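Local coordinates for protein ADP/ATP-dependent NAD(P)H-hydrate dehydratase (Bacillus subtilis, PDB 3RPZ) that catalyses the ADP/ATP-dependent dehydration of NAD(P)H hydrates, and so probably helps to repair damaged nicotinamide cofactors, at residues A[204-212]-A[243-254]; A[48-58]-A[219-230]. One frame throughout, in Å; residues are numbered along the deposited sequence.

Contact 1 (A[204-212]-A[243-254]); sequences LNPTGNGAL and VYLHGACAELWT. With AMP (adenosine monophosphate), chain C.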
loop_
_atom_site.group_PDB
_atom_site.type_symbol
_atom_site.label_atom_id
_atom_site.label_comp_id
_atom_site.label_asym_id
_atom_site.label_seq_id
_atom_site.Cartn_x
_atom_site.Cartn_y
_atom_site.Cartn_z
ATOM N N LEU A 204 34.188 12.146 6.630
ATOM C CA LEU A 204 32.961 12.957 6.590
ATOM C C LEU A 204 32.137 12.505 5.407
ATOM O O LEU A 204 32.670 12.212 4.343
ATOM C CB LEU A 204 33.260 14.440 6.459
ATOM C CG LEU A 204 34.088 15.081 7.563
ATOM C CD1 LEU A 204 34.210 16.601 7.304
ATOM C CD2 LEU A 204 33.506 14.829 8.959
ATOM N N ASN A 205 30.821 12.556 5.571
ATOM C CA ASN A 205 29.919 12.244 4.482
ATOM C C ASN A 205 29.518 13.506 3.732
ATOM O O ASN A 205 29.050 14.455 4.371
ATOM C CB ASN A 205 28.643 11.616 5.004
ATOM C CG ASN A 205 27.779 11.168 3.853
ATOM O OD1 ASN A 205 28.200 10.365 3.036
ATOM N ND2 ASN A 205 26.575 11.711 3.769
ATOM N N PRO A 206 29.690 13.540 2.400
ATOM C CA PRO A 206 29.390 14.754 1.646
ATOM C C PRO A 206 27.976 14.874 1.100
ATOM O O PRO A 206 27.658 15.888 0.454
ATOM C CB PRO A 206 30.342 14.644 0.441
ATOM C CG PRO A 206 30.484 13.188 0.199
ATOM C CD PRO A 206 30.412 12.539 1.573
ATOM N N THR A 207 27.151 13.882 1.316
ATOM C CA THR A 207 25.816 13.856 0.737
ATOM C C THR A 207 24.707 14.121 1.747
ATOM O O THR A 207 24.854 13.969 2.942
ATOM C CB THR A 207 25.537 12.512 0.033
ATOM O OG1 THR A 207 25.490 11.490 1.004
ATOM C CG2 THR A 207 26.544 12.186 -1.039
ATOM N N GLY A 208 23.548 14.464 1.206
ATOM C CA GLY A 208 22.371 14.754 1.964
ATOM C C GLY A 208 21.992 16.197 2.070
ATOM O O GLY A 208 22.782 17.081 1.698
ATOM N N ASN A 209 20.766 16.468 2.491
ATOM C CA ASN A 209 20.256 17.828 2.606
ATOM C C ASN A 209 19.124 17.876 3.609
ATOM O O ASN A 209 18.848 16.819 4.245
ATOM C CB ASN A 209 19.860 18.386 1.252
ATOM C CG ASN A 209 18.803 17.575 0.585
ATOM O OD1 ASN A 209 17.886 17.091 1.258
ATOM N ND2 ASN A 209 18.917 17.345 -0.752
ATOM N N GLY A 210 18.493 19.032 3.781
ATOM C CA GLY A 210 17.456 19.166 4.786
ATOM C C GLY A 210 16.197 18.353 4.524
ATOM O O GLY A 210 15.328 18.263 5.393
ATOM N N ALA A 211 16.074 17.726 3.368
ATOM C CA ALA A 211 14.973 16.764 3.168
ATOM C C ALA A 211 15.037 15.660 4.181
ATOM O O ALA A 211 14.008 15.053 4.529
ATOM C CB ALA A 211 14.931 16.228 1.752
ATOM N N LEU A 212 16.229 15.362 4.673
ATOM C CA LEU A 212 16.438 14.312 5.680
ATOM C C LEU A 212 16.058 14.721 7.091
ATOM O O LEU A 212 16.014 13.875 7.987
ATOM C CB LEU A 212 17.894 13.802 5.653
ATOM C CG LEU A 212 18.309 13.129 4.367
ATOM C CD1 LEU A 212 19.814 12.903 4.370
ATOM C CD2 LEU A 212 17.556 11.816 4.163
ATOM N N VAL A 243 25.857 5.392 4.561
ATOM C CA VAL A 243 25.670 6.804 4.932
ATOM C C VAL A 243 25.675 7.674 3.643
ATOM O O VAL A 243 24.805 8.547 3.437
ATOM C CB VAL A 243 26.747 7.257 5.883
ATOM C CG1 VAL A 243 26.651 8.744 6.153
ATOM C CG2 VAL A 243 26.619 6.485 7.198
ATOM N N TYR A 244 26.577 7.365 2.730
ATOM C CA TYR A 244 26.687 8.123 1.480
ATOM C C TYR A 244 25.454 7.975 0.608
ATOM O O TYR A 244 24.872 8.957 0.159
ATOM C CB TYR A 244 27.946 7.693 0.688
ATOM C CG TYR A 244 28.217 8.488 -0.550
ATOM C CD1 TYR A 244 27.437 8.330 -1.678
ATOM C CD2 TYR A 244 29.241 9.394 -0.578
ATOM C CE1 TYR A 244 27.680 9.102 -2.822
ATOM C CE2 TYR A 244 29.498 10.136 -1.714
ATOM C CZ TYR A 244 28.688 9.978 -2.811
ATOM O OH TYR A 244 28.964 10.782 -3.975
ATOM N N LEU A 245 25.041 6.747 0.372
ATOM C CA LEU A 245 23.889 6.526 -0.505
ATOM C C LEU A 245 22.603 7.044 0.103
ATOM O O LEU A 245 21.746 7.530 -0.614
ATOM C CB LEU A 245 23.805 5.058 -0.930
ATOM C CG LEU A 245 24.902 4.637 -1.905
ATOM C CD1 LEU A 245 24.917 3.115 -2.117
ATOM C CD2 LEU A 245 24.852 5.358 -3.258
ATOM N N HIS A 246 22.453 6.932 1.422
ATOM C CA HIS A 246 21.294 7.514 2.140
ATOM C C HIS A 246 21.177 8.996 1.821
ATOM O O HIS A 246 20.109 9.454 1.401
ATOM C CB HIS A 246 21.478 7.218 3.608
ATOM C CG HIS A 246 20.472 7.796 4.544
ATOM N ND1 HIS A 246 20.709 8.971 5.240
ATOM C CD2 HIS A 246 19.255 7.339 4.946
ATOM C CE1 HIS A 246 19.674 9.172 6.066
ATOM N NE2 HIS A 246 18.791 8.193 5.917
ATOM N N GLY A 247 22.286 9.720 1.906
ATOM C CA GLY A 247 22.267 11.141 1.574
ATOM C C GLY A 247 22.030 11.378 0.095
ATOM O O GLY A 247 21.310 12.304 -0.293
ATOM N N ALA A 248 22.628 10.561 -0.774
ATOM C CA ALA A 248 22.450 10.693 -2.216
ATOM C C ALA A 248 20.990 10.533 -2.625
ATOM O O ALA A 248 20.545 11.154 -3.589
ATOM C CB ALA A 248 23.353 9.707 -2.968
ATOM N N CYS A 249 20.251 9.688 -1.919
ATOM C CA CYS A 249 18.834 9.508 -2.218
ATOM C C CYS A 249 18.063 10.785 -1.984
ATOM O O CYS A 249 17.165 11.134 -2.771
ATOM C CB CYS A 249 18.240 8.374 -1.405
ATOM S SG CYS A 249 18.813 6.713 -1.921
ATOM N N ALA A 250 18.363 11.500 -0.889
ATOM C CA ALA A 250 17.737 12.794 -0.648
ATOM C C ALA A 250 18.111 13.820 -1.692
ATOM O O ALA A 250 17.275 14.640 -2.068
ATOM C CB ALA A 250 18.130 13.292 0.752
ATOM N N GLU A 251 19.332 13.780 -2.183
ATOM C CA GLU A 251 19.728 14.725 -3.234
ATOM C C GLU A 251 19.015 14.434 -4.540
ATOM O O GLU A 251 18.638 15.382 -5.232
ATOM C CB GLU A 251 21.236 14.720 -3.438
ATOM C CG GLU A 251 21.989 15.199 -2.221
ATOM C CD GLU A 251 23.485 15.218 -2.375
ATOM O OE1 GLU A 251 23.980 15.115 -3.532
ATOM O OE2 GLU A 251 24.173 15.498 -1.398
ATOM N N LEU A 252 18.801 13.173 -4.902
ATOM C CA LEU A 252 17.977 12.830 -6.063
ATOM C C LEU A 252 16.598 13.395 -5.885
ATOM O O LEU A 252 16.048 14.032 -6.781
ATOM C CB LEU A 252 17.865 11.308 -6.262
ATOM C CG LEU A 252 16.995 10.846 -7.453
ATOM C CD1 LEU A 252 15.495 10.904 -7.197
ATOM C CD2 LEU A 252 17.339 11.626 -8.743
ATOM N N TRP A 253 15.997 13.164 -4.717
ATOM C CA TRP A 253 14.628 13.646 -4.461
ATOM C C TRP A 253 14.468 15.085 -4.741
ATOM O O TRP A 253 13.475 15.517 -5.358
ATOM C CB TRP A 253 14.281 13.466 -2.975
ATOM C CG TRP A 253 12.932 14.045 -2.508
ATOM C CD1 TRP A 253 12.709 15.199 -1.800
ATOM C CD2 TRP A 253 11.667 13.442 -2.696
ATOM N NE1 TRP A 253 11.382 15.358 -1.546
ATOM C CE2 TRP A 253 10.715 14.287 -2.052
ATOM C CE3 TRP A 253 11.207 12.283 -3.368
ATOM C CZ2 TRP A 253 9.371 13.976 -2.056
ATOM C CZ3 TRP A 253 9.920 11.977 -3.337
ATOM C CH2 TRP A 253 8.986 12.818 -2.673
ATOM N N THR A 254 15.399 15.894 -4.261
ATOM C CA THR A 254 15.248 17.338 -4.359
ATOM C C THR A 254 15.438 17.892 -5.755
ATOM O O THR A 254 15.164 19.065 -6.029
ATOM C CB THR A 254 16.085 18.130 -3.321
ATOM O OG1 THR A 254 17.463 17.695 -3.417
ATOM C CG2 THR A 254 15.591 17.887 -1.950
HETATM P P AMP C . 17.673 10.615 13.056
HETATM O O1P AMP C . 16.314 10.241 12.363
HETATM O O2P AMP C . 17.440 11.859 13.818
HETATM O O3P AMP C . 18.130 9.391 13.823
HETATM O "O5'" AMP C . 18.630 10.647 11.867
HETATM C "C5'" AMP C . 18.533 11.744 10.879
HETATM C "C4'" AMP C . 19.247 11.350 9.633
HETATM O "O4'" AMP C . 19.040 12.372 8.603
HETATM C "C3'" AMP C . 20.745 11.182 9.764
HETATM O "O3'" AMP C . 21.209 10.307 8.755
HETATM C "C2'" AMP C . 21.160 12.638 9.495
HETATM O "O2'" AMP C . 22.565 12.788 9.216
HETATM C "C1'" AMP C . 20.299 12.977 8.301
HETATM N N9 AMP C . 20.006 14.413 8.211
HETATM C C8 AMP C . 19.089 15.092 8.913
HETATM N N7 AMP C . 19.094 16.427 8.594
HETATM C C5 AMP C . 20.042 16.532 7.642
HETATM C C6 AMP C . 20.598 17.677 6.881
HETATM N N6 AMP C . 20.101 18.910 7.100
HETATM N N1 AMP C . 21.577 17.382 6.028
HETATM C C2 AMP C . 22.063 16.151 5.822
HETATM N N3 AMP C . 21.624 15.045 6.501
HETATM C C4 AMP C . 20.687 15.289 7.370
HETATM O O HOH W 1 26.890 15.784 -2.528
#
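Thr207 lies against Tyr244 and Gly247, where the loop after strand 202-204 runs along helix 235-256. In this ribokinase-like fold, the loop and helix form one wall of the AMP pocket. Thr207, Leu212 and Tyr244 bury the most surface here. OG1 of Thr207 sits between its backbone N and carbonyl carbon (chi1 67°). From there it donates to Tyr244 O at 2.7 Å, in the carbonyl plane and on a lone pair. That oxygen also accepts from Ala248 N within the helix. OG1 in turn accepts from Asn205 ND2, so the hydroxyl is held from two directions. The methyl CG2 of Thr207 points over the Tyr244 ring, 3.6 Å from its centroid, in a CH-pi contact. Gly247 lets the loop come close, since a CB there would clash with Thr207 OG1. Leu212 packs CG on Ala250 CB at 3.6 Å, while its CB touches AMP N9 at 3.4 Å. The leucine thus lies between nucleotide and helix. CE1 of His246 meets AMP O3', and its NE2 is hydrogen-bonded to Thr217 O. At the loop's middle, Gly208 N donates to Glu251 OE2 at 2.9 Å, on the anti side and somewhat out of the carboxylate plane.

Contact 2 (A[48-58]-A[219-230]); sequences LAGLGAMRSGL and DTLTGMILGMLC. With NPW (beta-6-hydroxy-1,4,5,6-tetrahydronicotinamide adenine dinucleotide phosphate), chain D.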
loop_
_atom_site.group_PDB
_atom_site.type_symbol
_atom_site.label_atom_id
_atom_site.label_comp_id
_atom_site.label_asym_id
_atom_site.label_seq_id
_atom_site.Cartn_x
_atom_site.Cartn_y
_atom_site.Cartn_z
ATOM N N LEU A 48 10.452 1.102 8.478
ATOM C CA LEU A 48 11.443 1.929 7.849
ATOM C C LEU A 48 12.813 1.266 7.784
ATOM O O LEU A 48 13.463 1.205 6.754
ATOM C CB LEU A 48 11.519 3.279 8.549
ATOM C CG LEU A 48 10.288 4.163 8.418
ATOM C CD1 LEU A 48 10.494 5.375 9.334
ATOM C CD2 LEU A 48 10.048 4.594 6.989
ATOM N N ALA A 49 13.245 0.712 8.936
ATOM C CA ALA A 49 14.532 0.057 8.970
ATOM C C ALA A 49 14.492 -1.249 8.177
ATOM O O ALA A 49 15.469 -1.625 7.535
ATOM C CB ALA A 49 14.954 -0.189 10.441
ATOM N N GLY A 50 13.371 -1.960 8.206
ATOM C CA GLY A 50 13.266 -3.203 7.438
ATOM C C GLY A 50 13.368 -2.985 5.954
ATOM O O GLY A 50 14.062 -3.715 5.252
ATOM N N LEU A 51 12.677 -1.984 5.437
ATOM C CA LEU A 51 12.784 -1.606 4.022
ATOM C C LEU A 51 14.188 -1.174 3.683
ATOM O O LEU A 51 14.748 -1.619 2.681
ATOM C CB LEU A 51 11.807 -0.452 3.733
ATOM C CG LEU A 51 10.379 -0.755 3.589
ATOM C CD1 LEU A 51 9.525 0.475 3.797
ATOM C CD2 LEU A 51 10.047 -1.424 2.238
ATOM N N GLY A 52 14.832 -0.354 4.535
ATOM C CA GLY A 52 16.209 0.014 4.274
ATOM C C GLY A 52 17.120 -1.185 4.179
ATOM O O GLY A 52 18.007 -1.249 3.323
ATOM N N ALA A 53 16.933 -2.160 5.048
ATOM C CA ALA A 53 17.776 -3.346 5.096
ATOM C C ALA A 53 17.570 -4.222 3.853
ATOM O O ALA A 53 18.554 -4.626 3.229
ATOM C CB ALA A 53 17.545 -4.101 6.410
ATOM N N MET A 54 16.316 -4.537 3.555
ATOM C CA MET A 54 16.081 -5.451 2.443
ATOM C C MET A 54 16.428 -4.831 1.117
ATOM O O MET A 54 16.794 -5.550 0.182
ATOM C CB MET A 54 14.678 -6.038 2.470
ATOM C CG MET A 54 14.389 -6.790 3.745
ATOM S SD MET A 54 13.142 -8.093 3.537
ATOM C CE MET A 54 14.140 -9.255 2.710
ATOM N N ARG A 55 16.332 -3.504 1.004
ATOM C CA ARG A 55 16.792 -2.809 -0.191
ATOM C C ARG A 55 18.293 -2.811 -0.339
ATOM O O ARG A 55 18.792 -2.502 -1.423
ATOM C CB ARG A 55 16.319 -1.357 -0.130
ATOM C CG ARG A 55 14.888 -1.121 -0.545
ATOM C CD ARG A 55 14.679 -1.305 -2.027
ATOM N NE ARG A 55 13.394 -0.865 -2.458
ATOM C CZ ARG A 55 12.758 -1.293 -3.532
ATOM N NH1 ARG A 55 13.236 -2.228 -4.284
ATOM N NH2 ARG A 55 11.588 -0.749 -3.832
ATOM N N SER A 56 19.048 -3.094 0.714
ATOM C CA SER A 56 20.475 -2.875 0.759
ATOM C C SER A 56 21.332 -4.098 0.640
ATOM O O SER A 56 22.449 -4.162 1.147
ATOM C CB SER A 56 20.849 -2.026 1.954
ATOM O OG SER A 56 20.269 -0.721 1.798
ATOM N N GLY A 57 20.844 -5.129 -0.052
ATOM C CA GLY A 57 21.711 -6.194 -0.531
ATOM C C GLY A 57 21.916 -7.424 0.355
ATOM O O GLY A 57 22.746 -8.259 0.030
ATOM N N LEU A 58 21.149 -7.538 1.437
ATOM C CA LEU A 58 21.142 -8.766 2.247
ATOM C C LEU A 58 20.512 -9.932 1.461
ATOM O O LEU A 58 20.010 -9.766 0.336
ATOM C CB LEU A 58 20.517 -8.515 3.617
ATOM C CG LEU A 58 19.103 -7.895 3.618
ATOM C CD1 LEU A 58 18.074 -8.807 2.898
ATOM C CD2 LEU A 58 18.630 -7.662 5.049
ATOM N N ASP A 219 16.036 5.982 11.086
ATOM C CA ASP A 219 15.574 4.603 11.185
ATOM C C ASP A 219 15.862 3.874 9.872
ATOM O O ASP A 219 16.357 2.728 9.852
ATOM C CB ASP A 219 14.093 4.570 11.596
ATOM C CG ASP A 219 13.817 5.330 12.843
ATOM O OD1 ASP A 219 14.596 5.207 13.838
ATOM O OD2 ASP A 219 12.809 6.078 12.879
ATOM N N THR A 220 15.526 4.504 8.725
ATOM C CA THR A 220 15.886 3.979 7.439
ATOM C C THR A 220 17.420 3.719 7.331
ATOM O O THR A 220 17.877 2.704 6.806
ATOM C CB THR A 220 15.424 4.945 6.362
ATOM O OG1 THR A 220 13.995 5.067 6.389
ATOM C CG2 THR A 220 15.853 4.486 4.974
ATOM N N LEU A 221 18.226 4.710 7.750
ATOM C CA LEU A 221 19.671 4.575 7.685
ATOM C C LEU A 221 20.147 3.334 8.430
ATOM O O LEU A 221 20.994 2.593 7.912
ATOM C CB LEU A 221 20.390 5.836 8.193
ATOM C CG LEU A 221 21.891 5.690 8.263
ATOM C CD1 LEU A 221 22.514 5.545 6.887
ATOM C CD2 LEU A 221 22.494 6.913 8.995
ATOM N N THR A 222 19.642 3.086 9.641
ATOM C CA THR A 222 20.068 1.905 10.393
ATOM C C THR A 222 19.867 0.646 9.576
ATOM O O THR A 222 20.705 -0.234 9.497
ATOM C CB THR A 222 19.290 1.850 11.693
ATOM O OG1 THR A 222 19.717 2.962 12.481
ATOM C CG2 THR A 222 19.531 0.548 12.462
ATOM N N GLY A 223 18.714 0.573 8.927
ATOM C CA GLY A 223 18.454 -0.565 8.030
ATOM C C GLY A 223 19.392 -0.660 6.854
ATOM O O GLY A 223 19.892 -1.746 6.507
ATOM N N MET A 224 19.664 0.469 6.222
ATOM C CA MET A 224 20.610 0.467 5.108
ATOM C C MET A 224 22.006 -0.049 5.530
ATOM O O MET A 224 22.635 -0.851 4.845
ATOM C CB MET A 224 20.700 1.831 4.464
ATOM C CG MET A 224 19.468 2.224 3.737
ATOM S SD MET A 224 19.536 3.892 3.023
ATOM C CE MET A 224 20.936 3.777 1.948
ATOM N N ILE A 225 22.487 0.404 6.695
ATOM C CA ILE A 225 23.763 -0.103 7.208
ATOM C C ILE A 225 23.688 -1.629 7.416
ATOM O O ILE A 225 24.599 -2.364 7.025
ATOM C CB ILE A 225 24.173 0.584 8.490
ATOM C CG1 ILE A 225 24.344 2.090 8.272
ATOM C CG2 ILE A 225 25.525 0.084 8.970
ATOM C CD1 ILE A 225 24.517 2.937 9.583
ATOM N N LEU A 226 22.588 -2.101 7.992
ATOM C CA LEU A 226 22.411 -3.509 8.267
ATOM C C LEU A 226 22.507 -4.348 6.987
ATOM O O LEU A 226 23.203 -5.329 6.925
ATOM C CB LEU A 226 21.067 -3.740 8.946
ATOM C CG LEU A 226 20.729 -5.199 9.296
ATOM C CD1 LEU A 226 21.749 -5.781 10.289
ATOM C CD2 LEU A 226 19.295 -5.304 9.862
ATOM N N GLY A 227 21.784 -3.950 5.960
ATOM C CA GLY A 227 21.864 -4.669 4.696
ATOM C C GLY A 227 23.244 -4.570 4.062
ATOM O O GLY A 227 23.790 -5.577 3.560
ATOM N N MET A 228 23.848 -3.376 4.061
ATOM C CA MET A 228 25.154 -3.246 3.417
ATOM C C MET A 228 26.231 -4.069 4.096
ATOM O O MET A 228 27.131 -4.609 3.449
ATOM C CB MET A 228 25.516 -1.785 3.181
ATOM C CG MET A 228 24.718 -1.220 1.810
ATOM S SD MET A 228 25.265 0.446 1.631
ATOM C CE MET A 228 23.766 0.987 0.821
ATOM N N LEU A 229 26.109 -4.266 5.395
ATOM C CA LEU A 229 27.055 -5.146 6.130
ATOM C C LEU A 229 27.005 -6.577 5.623
ATOM O O LEU A 229 27.963 -7.354 5.807
ATOM C CB LEU A 229 26.757 -5.139 7.629
ATOM C CG LEU A 229 27.185 -3.878 8.374
ATOM C CD1 LEU A 229 26.471 -3.834 9.733
ATOM C CD2 LEU A 229 28.720 -3.841 8.532
ATOM N N CYS A 230 25.853 -6.961 5.072
ATOM C CA CYS A 230 25.685 -8.320 4.567
ATOM C C CYS A 230 26.278 -8.549 3.201
ATOM O O CYS A 230 26.610 -9.693 2.841
ATOM C CB CYS A 230 24.189 -8.696 4.560
ATOM S SG CYS A 230 23.475 -8.788 6.206
HETATM P P NPW D . 16.484 19.922 19.857
HETATM O O1 NPW D . 15.512 19.660 20.986
HETATM O O2 NPW D . 15.933 19.945 18.469
HETATM O O3 NPW D . 17.419 21.120 20.099
HETATM P PA NPW D . 15.179 12.041 20.776
HETATM P PB NPW D . 14.186 10.831 18.323
HETATM C C1A NPW D . 18.464 16.562 19.611
HETATM C C1B NPW D . 12.066 6.751 17.303
HETATM N N1C NPW D . 11.481 7.224 16.071
HETATM N N1D NPW D . 21.596 18.832 16.275
HETATM C C2A NPW D . 17.171 17.367 19.726
HETATM O O2A NPW D . 17.555 18.712 19.920
HETATM C C2B NPW D . 13.587 6.559 17.261
HETATM O O2B NPW D . 13.967 5.404 16.557
HETATM C C2C NPW D . 10.461 6.664 15.478
HETATM C C2D NPW D . 21.238 19.195 17.516
HETATM C C3A NPW D . 16.503 16.742 20.939
HETATM O O3A NPW D . 17.039 17.232 22.186
HETATM C C3B NPW D . 13.842 6.475 18.779
HETATM O O3B NPW D . 13.562 5.129 19.189
HETATM C C3C NPW D . 9.710 6.986 14.465
HETATM N N3D NPW D . 20.405 18.567 18.361
HETATM C C4B NPW D . 12.790 7.440 19.345
HETATM O O4B NPW D . 11.819 7.728 18.297
HETATM C C4C NPW D . 10.024 8.333 13.823
HETATM C C4D NPW D . 19.947 17.429 17.824
HETATM O O4D NPW D . 18.091 15.246 20.030
HETATM C C4E NPW D . 16.895 15.286 20.772
HETATM C C5A NPW D . 20.231 16.964 16.511
HETATM C C5B NPW D . 13.383 8.770 19.818
HETATM O O5B NPW D . 14.269 9.303 18.830
HETATM C C5C NPW D . 10.757 9.209 14.823
HETATM C C5E NPW D . 15.854 14.483 19.990
HETATM O O5E NPW D . 16.165 13.101 20.125
HETATM C C6C NPW D . 11.987 8.476 15.428
HETATM O O6C NPW D . 12.980 8.151 14.460
HETATM C C6D NPW D . 21.123 17.716 15.677
HETATM N N6D NPW D . 21.497 17.406 14.446
HETATM N N7A NPW D . 19.570 15.794 16.191
HETATM C C7C NPW D . 8.707 6.131 13.901
HETATM N N7C NPW D . 8.036 6.551 12.839
HETATM O O7C NPW D . 8.441 5.027 14.442
HETATM C C8A NPW D . 18.836 15.527 17.339
HETATM N N9A NPW D . 19.107 16.539 18.300
HETATM O OA1 NPW D . 14.412 12.602 21.899
HETATM O OA2 NPW D . 16.116 10.958 20.976
HETATM O OA3 NPW D . 14.085 11.731 19.638
HETATM O OB1 NPW D . 15.416 11.039 17.558
HETATM O OB2 NPW D . 12.875 11.088 17.649
HETATM O O HOH W 2 12.786 3.075 4.744
#
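Gly223 CA lies 3.2 Å from Ala49 O, in a CA-H...O contact that marks how closely helices 44-54 and 217-231 pack. The axes of segments 48-54 and 219-230 come within 6.4 Å and cross at -31°. Gly223 and Gly227 form a GxxxG pair that lets the backbones meet: a CB on either, or on Gly52, would run into the other segment. Ala53 CA makes a similar CA-H...O contact with Gly223 O. No direct hydrogen bond joins the two segments, but water 2 bridges Leu48 O and Thr220 OG1.

Ser56 follows the helix. Its CB sits 3.6 Å from Met224 O and also meets Met228 CG. Its OG lies beside the backbone N (chi1 -65°), which turns it back to donate to Gly52 O at 2.8 Å, nearly along the C=O axis. The same OG rests against CA and CG of Met224. Leu58 CB packs on Cys230 CB at 3.8 Å.

At the other end, Asp219 CB meets Leu48 CB. Its carboxylate takes two hydrogen bonds from the bound NADPH hydrate: OD2 from the hydroxyl O6C at 2.6 Å and OD1 from the ribose hydroxyl O2B. With an alanine in place of Asp219, both hydroxyls would probably lose this acceptor and the hydrated ring would be freer to shift. His26 and Lys27 of the second subunit also bond the ligand.

Helix 217-231 is sandwiched in the core. Leu226 and Ile225 reach Ile129 of strand 128-130, while Met228 touches Ala242 of helix 235-256 and Trp275 of helix 264-277.

In the fold
Contact 2 is wholly buried near the centre of the chain. Contact 1 lies farther out and is only partly buried. Their centres are 16 Å apart. They share no helix, but helices 217-231 and 235-256 follow each other in the chain and join the two contacts: His246 of contact 1 packs on Leu221 and Met224 of contact 2. The chemistry differs with place. Contact 1 ties a loop to a helix with side-chain hydrogen bonds and lines the AMP pocket. Contact 2 brings two helices together through small residues and CA-H...O contacts. It meets the hydrated cofactor at one end, through Asp219.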